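Local coordinates for cellulase (Uncultured bacterium, PDB 6XSO), which hydrolyses internal beta-1,4 linkages of cellulose as a broad-specificity endoglucanase of glycoside hydrolase family 5, probably acting on xylan-type polysaccharides as well, at residues E140-Y143 and N144-A148; G351-G355 and A356-M360. One frame throughout, in Å; residues are numbered along the deposited sequence.

Contact 1 of 2, residues E140-Y143 and N144-A148; sequences EANY and NQNKA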
loop_
_atom_site.group_PDB
_atom_site.type_symbol
_atom_site.label_atom_id
_atom_site.label_comp_id
_atom_site.label_asym_id
_atom_site.label_seq_id
_atom_site.Cartn_x
_atom_site.Cartn_y
_atom_site.Cartn_z
ATOM N N GLU A 140 -7.416 16.599 12.428
ATOM C CA GLU A 140 -6.480 17.703 12.236
ATOM C C GLU A 140 -5.707 18.023 13.513
ATOM O O GLU A 140 -4.566 18.484 13.449
ATOM C CB GLU A 140 -7.193 18.947 11.686
ATOM C CG GLU A 140 -6.211 19.974 11.147
ATOM C CD GLU A 140 -6.880 21.099 10.406
ATOM O OE1 GLU A 140 -8.096 20.999 10.164
ATOM O OE2 GLU A 140 -6.156 22.076 10.106
ATOM N N ALA A 141 -6.300 17.796 14.686
ATOM C CA ALA A 141 -5.534 17.971 15.920
ATOM C C ALA A 141 -4.417 16.925 16.030
ATOM O O ALA A 141 -3.301 17.226 16.457
ATOM C CB ALA A 141 -6.457 17.943 17.144
ATOM N N ASN A 142 -4.706 15.685 15.640
ATOM C CA ASN A 142 -3.661 14.668 15.609
ATOM C C ASN A 142 -2.563 15.051 14.625
ATOM O O ASN A 142 -1.366 14.931 14.937
ATOM C CB ASN A 142 -4.309 13.335 15.210
ATOM C CG ASN A 142 -3.307 12.186 15.091
ATOM O OD1 ASN A 142 -2.587 12.081 14.103
ATOM N ND2 ASN A 142 -3.279 11.311 16.093
ATOM N N TYR A 143 -2.948 15.510 13.431
ATOM C CA TYR A 143 -1.953 15.965 12.469
ATOM C C TYR A 143 -1.086 17.079 13.048
ATOM O O TYR A 143 0.145 17.032 12.958
ATOM C CB TYR A 143 -2.601 16.416 11.150
ATOM C CG TYR A 143 -1.567 17.050 10.235
ATOM C CD1 TYR A 143 -0.539 16.290 9.684
ATOM C CD2 TYR A 143 -1.611 18.400 9.933
ATOM C CE1 TYR A 143 0.424 16.871 8.873
ATOM C CE2 TYR A 143 -0.667 18.977 9.118
ATOM C CZ TYR A 143 0.345 18.218 8.584
ATOM O OH TYR A 143 1.294 18.854 7.793
ATOM N N ASN A 144 -1.702 18.112 13.629
ATOM C CA ASN A 144 -0.891 19.213 14.143
ATOM C C ASN A 144 0.069 18.723 15.214
ATOM O O ASN A 144 1.211 19.184 15.304
ATOM C CB ASN A 144 -1.786 20.326 14.696
ATOM C CG ASN A 144 -2.532 21.075 13.602
ATOM O OD1 ASN A 144 -2.117 21.080 12.436
ATOM N ND2 ASN A 144 -3.629 21.726 13.973
ATOM N N GLN A 145 -0.383 17.783 16.039
ATOM C CA GLN A 145 0.445 17.288 17.130
ATOM C C GLN A 145 1.608 16.444 16.619
ATOM O O GLN A 145 2.725 16.542 17.134
ATOM C CB GLN A 145 -0.413 16.440 18.069
ATOM C CG GLN A 145 0.368 15.726 19.156
ATOM C CD GLN A 145 -0.481 14.737 19.933
ATOM O OE1 GLN A 145 -1.358 15.124 20.713
ATOM N NE2 GLN A 145 -0.232 13.451 19.713
ATOM N N ASN A 146 1.362 15.619 15.603
ATOM C CA ASN A 146 2.302 14.581 15.186
ATOM C C ASN A 146 3.058 14.909 13.904
ATOM O O ASN A 146 3.908 14.107 13.479
ATOM C CB ASN A 146 1.536 13.268 15.006
ATOM C CG ASN A 146 1.111 12.668 16.320
ATOM O OD1 ASN A 146 1.705 12.924 17.353
ATOM N ND2 ASN A 146 0.059 11.876 16.284
ATOM N N LYS A 147 2.788 16.067 13.296
ATOM C CA LYS A 147 3.445 16.449 12.047
ATOM C C LYS A 147 4.963 16.330 12.153
ATOM O O LYS A 147 5.616 15.763 11.275
ATOM C CB LYS A 147 3.039 17.890 11.707
ATOM C CG LYS A 147 3.861 18.559 10.612
ATOM C CD LYS A 147 3.388 19.988 10.315
ATOM C CE LYS A 147 4.412 20.724 9.460
ATOM N NZ LYS A 147 3.806 21.752 8.570
ATOM N N ALA A 148 5.546 16.868 13.222
ATOM C CA ALA A 148 7.002 16.867 13.338
ATOM C C ALA A 148 7.562 15.450 13.410
ATOM O O ALA A 148 8.559 15.133 12.751
ATOM C CB ALA A 148 7.434 17.669 14.562
HETATM O O HOH W 1 -5.042 23.855 12.434
HETATM O O HOH W 2 -3.427 21.742 10.129
HETATM O O HOH W 3 1.137 21.380 6.668
#

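Contact 2 of 2, residues G351-G355 and A356-M360; sequences GLSDG and ASRTM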
loop_
_atom_site.group_PDB
_atom_site.type_symbol
_atom_site.label_atom_id
_atom_site.label_comp_id
_atom_site.label_asym_id
_atom_site.label_seq_id
_atom_site.Cartn_x
_atom_site.Cartn_y
_atom_site.Cartn_z
ATOM N N GLY A 351 -2.130 -14.471 0.938
ATOM C CA GLY A 351 -2.367 -15.701 0.228
ATOM C C GLY A 351 -1.141 -16.016 -0.599
ATOM O O GLY A 351 -0.033 -15.552 -0.300
ATOM N N LEU A 352 -1.356 -16.809 -1.641
ATOM C CA LEU A 352 -0.382 -17.209 -2.655
ATOM C C LEU A 352 0.749 -18.051 -2.082
ATOM O O LEU A 352 0.858 -19.231 -2.428
ATOM C CB LEU A 352 0.160 -16.031 -3.457
ATOM C CG LEU A 352 -0.870 -15.099 -4.098
ATOM C CD1 LEU A 352 -0.171 -14.231 -5.147
ATOM C CD2 LEU A 352 -2.078 -15.792 -4.708
ATOM N N SER A 353 1.625 -17.445 -1.276
ATOM C CA SER A 353 2.680 -18.153 -0.546
ATOM C C SER A 353 2.654 -17.613 0.875
ATOM O O SER A 353 3.002 -16.449 1.107
ATOM C CB SER A 353 4.049 -17.938 -1.188
ATOM O OG SER A 353 5.048 -18.706 -0.517
ATOM N N ASP A 354 2.218 -18.447 1.815
ATOM C CA ASP A 354 1.865 -17.986 3.148
ATOM C C ASP A 354 2.522 -18.861 4.197
ATOM O O ASP A 354 2.620 -20.081 4.037
ATOM C CB ASP A 354 0.349 -18.055 3.367
ATOM C CG ASP A 354 -0.075 -17.410 4.664
ATOM O OD1 ASP A 354 0.007 -16.168 4.740
ATOM O OD2 ASP A 354 -0.482 -18.128 5.608
ATOM N N GLY A 355 2.929 -18.240 5.291
ATOM C CA GLY A 355 3.425 -19.024 6.398
ATOM C C GLY A 355 4.664 -19.795 6.002
ATOM O O GLY A 355 5.517 -19.301 5.261
ATOM N N ALA A 356 4.763 -21.032 6.496
ATOM C CA ALA A 356 5.949 -21.840 6.238
ATOM C C ALA A 356 6.162 -22.098 4.751
ATOM O O ALA A 356 7.277 -22.458 4.352
ATOM C CB ALA A 356 5.845 -23.161 6.993
ATOM N N SER A 357 5.122 -21.934 3.926
ATOM C CA SER A 357 5.285 -22.129 2.488
ATOM C C SER A 357 6.298 -21.147 1.918
ATOM O O SER A 357 7.013 -21.465 0.961
ATOM C CB SER A 357 3.942 -21.988 1.771
ATOM O OG SER A 357 3.053 -23.026 2.161
ATOM N N ARG A 358 6.379 -19.952 2.497
ATOM C CA ARG A 358 7.323 -18.963 2.001
ATOM C C ARG A 358 8.768 -19.412 2.162
ATOM O O ARG A 358 9.640 -18.988 1.396
ATOM C CB ARG A 358 7.124 -17.653 2.768
ATOM C CG ARG A 358 5.819 -16.961 2.515
ATOM C CD ARG A 358 5.765 -15.691 3.342
ATOM N NE ARG A 358 4.530 -14.923 3.188
ATOM C CZ ARG A 358 4.303 -13.789 3.846
ATOM N NH1 ARG A 358 5.256 -13.318 4.648
ATOM N NH2 ARG A 358 3.162 -13.131 3.696
ATOM N N THR A 359 9.055 -20.224 3.176
ATOM C CA THR A 359 10.414 -20.659 3.459
ATOM C C THR A 359 10.897 -21.698 2.460
ATOM O O THR A 359 12.111 -21.883 2.304
ATOM C CB THR A 359 10.435 -21.206 4.887
ATOM O OG1 THR A 359 9.789 -20.251 5.749
ATOM C CG2 THR A 359 11.854 -21.460 5.362
ATOM N N MET A 360 9.972 -22.339 1.744
ATOM C CA MET A 360 10.369 -23.448 0.875
ATOM C C MET A 360 11.252 -22.981 -0.273
ATOM O O MET A 360 12.365 -23.515 -0.432
ATOM C CB MET A 360 9.129 -24.235 0.440
ATOM C CG MET A 360 8.525 -25.032 1.591
ATOM S SD MET A 360 6.951 -25.820 1.214
ATOM C CE MET A 360 7.512 -27.172 0.176
HETATM O O HOH W 4 0.819 -14.585 2.613
HETATM O O HOH W 5 1.100 -22.570 4.177
#

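Contact 1 of 2, residues E140-Y143 and N144-A148
Tyr143 and Lys147 meet one turn apart in the opening turns of helix 140-161, an outer helix of the family 5 TIM barrel that follows strand 116-119. The tyrosine CB adjoins the peptide to Asn144. With CG anti to the backbone N (chi1 173°), the ring runs out beside the next turn. CD2 lies near OD1 of Asn144, and the Asn144 amide is inclined 51° to the ring. CE1 faces Lys147 CB, which sits 4.0 Å above one face, displaced toward the rim. In the modelled one of two lysine conformers, CZ touches CG and CD of Lys147, OH comes 3.5 Å from its CD, and the extended aliphatic chain follows the phenol to its tip. The hydroxyl is hydrogen-bonded to Ser212 of helix 196-219, and Tyr209 of that helix packs edge-to-face with the ring, fixing this buried side chain between the two helices. One turn before Asn144, Glu140 is joined to it through two waters: one gives a proton to OE2 and accepts from ND2, the other donates to both OE2 and OD1. Glu140 OE1 turns to Asn204. Asn142 and Asn146 present their amides nearly perpendicular, 85° apart, with a weak bond from ND2 of Asn146 to OD1 of Asn142; Tyr209 also binds that oxygen. Backbone i to i+4 bonds hold the turns together, such as Asn144 N to Glu140 O. A further water lies in the ring plane, hydrogen-bonded to Tyr143 OH at 2.8 Å.

Contact 2 of 2, residues G351-G355 and A356-M360
The backbone turns at Gly355, with positive phi, into a short run of helical conformation, where Ser357 N bonds to Asp354 O and Arg358 N to Gly355 O, each donor standing above the carbonyl plane. Arg358 then folds back along the preceding loop residues. Its chain is fully extended from CG to NE; CG passes 3.2 Å from Ser353 O, and NE donates to that same oxygen at 3.0 Å with an N-H...O angle of 157°. The carbonyl oxygen lies at the edge of the guanidinium, only 4° out of its plane. The two terminal nitrogens look elsewhere: NH1 bonds to Thr38 and NH2 to Gly36 O, so contacts on three nitrogens fix the group's rotation. NH2 also donates to a water shared with Asp354 OD1, 2.8 Å from that water. Asp354 OD1 and Arg358 NH2 are themselves 4.5 Å apart, beyond a salt bridge and with no N-H aimed at the oxygen, so any attraction acts through space and the water is the link; Gln60 is a second partner for OD1. Ser353 OG, anti to its own N (chi1 -176°), lies against the backbone of Arg358, 3.4 Å from Arg358 CA, and is hydrogen-bonded to Ser362 O. A water 2.8 Å from Ser357 OG also donates to Asp354 O. Trp33 of strand 31-34 and Leu67 of helix 66-73 pack against the arginine. The arrangement belongs to the loop that leaves the last barrel strand, 345-349, at its C-terminal end, where TIM barrels carry their active sites, and the arginine ties it to the loop following the first strand.

Overall arrangement
The two contacts lie on opposite sides of the chain's centre, about 39 Å between centres, and share no element of the TIM barrel. Contact 1 is a surface contact of regular helix, with just one buried residue, and its helix packs on helix 196-219 of the outer layer. Contact 2 is partly buried and lies in the loop between strand 345-349 and helix 366-377, where the barrel closes on its first strand. Chemistry follows place: at 140-148 a carboxylate is joined by water to an amide, beside direct ring-to-chain contact, whereas at 351-360 a charged guanidinium is anchored on two main-chain oxygens and a threonine hydroxyl. Waters bridge side chains in both.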